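Local coordinates for protein mannose-6-phosphate isomerase (Bacillus subtilis, PDB 1QWR) that binds one zinc ion per subunit and probably interconverts D-mannose 6-phosphate and D-fructose 6-phosphate as a type 1 phosphomannose isomerase, at residues L11-K16 and F29-P34. Numbering follows the deposited sequence.
Sequences LTPVFK and FGYSIP. With ACT (acetate ion), chain F.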
loop_
_atom_site.group_PDB
_atom_site.type_symbol
_atom_site.label_atom_id
_atom_site.label_comp_id
_atom_site.label_asym_id
_atom_site.label_seq_id
_atom_site.Cartn_x
_atom_site.Cartn_y
_atom_site.Cartn_z
ATOM N N LEU A 11 0.404 -4.536 -14.696
ATOM C CA LEU A 11 0.445 -5.681 -13.803
ATOM C C LEU A 11 -0.927 -6.276 -13.552
ATOM O O LEU A 11 -1.899 -5.565 -13.353
ATOM C CB LEU A 11 1.073 -5.273 -12.459
ATOM C CG LEU A 11 2.484 -4.737 -12.733
ATOM C CD1 LEU A 11 3.072 -4.086 -11.518
ATOM C CD2 LEU A 11 3.343 -5.912 -13.221
ATOM N N THR A 12 -0.984 -7.598 -13.549
ATOM C CA THR A 12 -2.237 -8.298 -13.292
ATOM C C THR A 12 -2.347 -8.479 -11.797
ATOM O O THR A 12 -1.438 -9.009 -11.166
ATOM C CB THR A 12 -2.238 -9.676 -13.934
ATOM O OG1 THR A 12 -2.199 -9.521 -15.352
ATOM C CG2 THR A 12 -3.510 -10.454 -13.520
ATOM N N PRO A 13 -3.473 -8.061 -11.211
ATOM C CA PRO A 13 -3.687 -8.181 -9.764
ATOM C C PRO A 13 -3.774 -9.595 -9.172
ATOM O O PRO A 13 -4.238 -10.541 -9.813
ATOM C CB PRO A 13 -4.968 -7.379 -9.537
ATOM C CG PRO A 13 -5.707 -7.496 -10.834
ATOM C CD PRO A 13 -4.616 -7.416 -11.880
ATOM N N VAL A 14 -3.327 -9.693 -7.927
ATOM C CA VAL A 14 -3.333 -10.915 -7.131
ATOM C C VAL A 14 -4.294 -10.597 -5.986
ATOM O O VAL A 14 -4.330 -9.452 -5.536
ATOM C CB VAL A 14 -1.933 -11.166 -6.535
ATOM C CG1 VAL A 14 -1.965 -12.327 -5.551
ATOM C CG2 VAL A 14 -0.951 -11.448 -7.663
ATOM N N PHE A 15 -5.060 -11.575 -5.502
ATOM C CA PHE A 15 -6.000 -11.292 -4.421
ATOM C C PHE A 15 -5.817 -12.158 -3.184
ATOM O O PHE A 15 -5.364 -13.298 -3.275
ATOM C CB PHE A 15 -7.441 -11.421 -4.933
ATOM C CG PHE A 15 -7.783 -10.432 -6.018
ATOM C CD1 PHE A 15 -8.152 -9.125 -5.704
ATOM C CD2 PHE A 15 -7.677 -10.794 -7.350
ATOM C CE1 PHE A 15 -8.406 -8.180 -6.722
ATOM C CE2 PHE A 15 -7.923 -9.872 -8.367
ATOM C CZ PHE A 15 -8.288 -8.559 -8.053
ATOM N N LYS A 16 -6.187 -11.614 -2.028
ATOM C CA LYS A 16 -6.074 -12.346 -0.775
ATOM C C LYS A 16 -7.360 -12.281 0.033
ATOM O O LYS A 16 -7.857 -11.200 0.327
ATOM C CB LYS A 16 -4.950 -11.780 0.103
ATOM C CG LYS A 16 -3.566 -11.826 -0.508
ATOM C CD LYS A 16 -3.100 -13.261 -0.752
ATOM C CE LYS A 16 -1.636 -13.290 -1.167
ATOM N NZ LYS A 16 -1.240 -14.639 -1.667
ATOM N N PHE A 29 -14.170 -1.760 -8.520
ATOM C CA PHE A 29 -13.079 -1.824 -9.493
ATOM C C PHE A 29 -13.314 -2.854 -10.613
ATOM O O PHE A 29 -12.484 -2.987 -11.529
ATOM C CB PHE A 29 -11.745 -2.134 -8.776
ATOM C CG PHE A 29 -11.212 -0.989 -7.952
ATOM C CD1 PHE A 29 -10.444 0.008 -8.537
ATOM C CD2 PHE A 29 -11.538 -0.873 -6.603
ATOM C CE1 PHE A 29 -10.007 1.119 -7.799
ATOM C CE2 PHE A 29 -11.111 0.227 -5.861
ATOM C CZ PHE A 29 -10.349 1.225 -6.454
ATOM N N GLY A 30 -14.431 -3.583 -10.541
ATOM C CA GLY A 30 -14.729 -4.572 -11.564
ATOM C C GLY A 30 -13.865 -5.821 -11.554
ATOM O O GLY A 30 -13.889 -6.631 -12.506
ATOM N N TYR A 31 -13.106 -6.006 -10.483
ATOM C CA TYR A 31 -12.237 -7.177 -10.379
ATOM C C TYR A 31 -12.971 -8.494 -10.126
ATOM O O TYR A 31 -14.010 -8.535 -9.471
ATOM C CB TYR A 31 -11.246 -7.018 -9.222
ATOM C CG TYR A 31 -10.262 -5.882 -9.335
ATOM C CD1 TYR A 31 -9.673 -5.550 -10.563
ATOM C CD2 TYR A 31 -9.848 -5.189 -8.193
ATOM C CE1 TYR A 31 -8.685 -4.558 -10.642
ATOM C CE2 TYR A 31 -8.876 -4.208 -8.268
ATOM C CZ TYR A 31 -8.296 -3.900 -9.490
ATOM O OH TYR A 31 -7.312 -2.943 -9.533
ATOM N N SER A 32 -12.389 -9.578 -10.627
ATOM C CA SER A 32 -12.922 -10.915 -10.393
ATOM C C SER A 32 -12.197 -11.348 -9.150
ATOM O O SER A 32 -10.985 -11.529 -9.187
ATOM C CB SER A 32 -12.557 -11.863 -11.533
ATOM O OG SER A 32 -13.313 -11.556 -12.675
ATOM N N ILE A 33 -12.912 -11.521 -8.046
ATOM C CA ILE A 33 -12.261 -11.895 -6.808
ATOM C C ILE A 33 -12.503 -13.357 -6.417
ATOM O O ILE A 33 -13.507 -13.948 -6.803
ATOM C CB ILE A 33 -12.694 -10.949 -5.678
ATOM C CG1 ILE A 33 -14.213 -10.996 -5.490
ATOM C CG2 ILE A 33 -12.270 -9.503 -6.025
ATOM C CD1 ILE A 33 -14.741 -9.921 -4.499
ATOM N N PRO A 34 -11.593 -13.937 -5.612
ATOM C CA PRO A 34 -11.620 -15.326 -5.130
ATOM C C PRO A 34 -12.763 -15.702 -4.211
ATOM O O PRO A 34 -13.209 -16.855 -4.220
ATOM C CB PRO A 34 -10.272 -15.482 -4.415
ATOM C CG PRO A 34 -9.453 -14.288 -4.912
ATOM C CD PRO A 34 -10.465 -13.219 -4.994
HETATM C C ACT F . -16.624 -12.593 -10.036
HETATM O O ACT F . -16.136 -12.835 -11.174
HETATM O OXT ACT F . -15.929 -12.399 -8.995
HETATM C CH3 ACT F . -18.112 -12.279 -9.969
#
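Phe15 reaches from the strand part 14-16 into segment 29-34 and takes part in four of the five residue contacts here, none of them a hydrogen bond. Its CB starts against the ring of Pro34, with Pro34 CG 3.5 Å away, and CG stays close to Pro34 CD. With chi1 at -63°, CG is anti to the carbonyl carbon, and the ring runs along the loop toward Tyr31. Ile33 CG2 lies over one ring face, offset toward the rim, 4.1 Å from Phe15 CE1. CD2 and CE2 approach the Ser32 carbonyl obliquely, with Ser32 O 3.6 Å from Phe15 CE2. The tip ends on Tyr31: Phe15 CZ meets Tyr31 CB at 3.5 Å, while Phe15 CE1 meets Tyr31 CD2, which lies in the plane of the Phe15 ring at its edge, at 3.6 Å. The two rings form an offset edge-to-face pair, Phe15 giving its edge to the face of Tyr31, with planes at 60° and centroids 5.3 Å apart. Pro13 CG adds a looser apolar touch at Tyr31 CE1. The Tyr31 ring is also fixed at its far end, where OH hydrogen-bonds to Gly294 O and His296 NE2. An acetate ion, probably from the crystallisation liquor, hydrogen-bonds to Ile33 N and Arg26 NH1. Within the cupin-clan catalytic domain, this surface packing away from the zinc site ties strand 9-17 to the connection between helix 24-29 and strand 38-44; Pro13 and Phe15 also touch Cys41 of the latter strand, while Tyr31 and Ile33 rest on Leu25 of the helix.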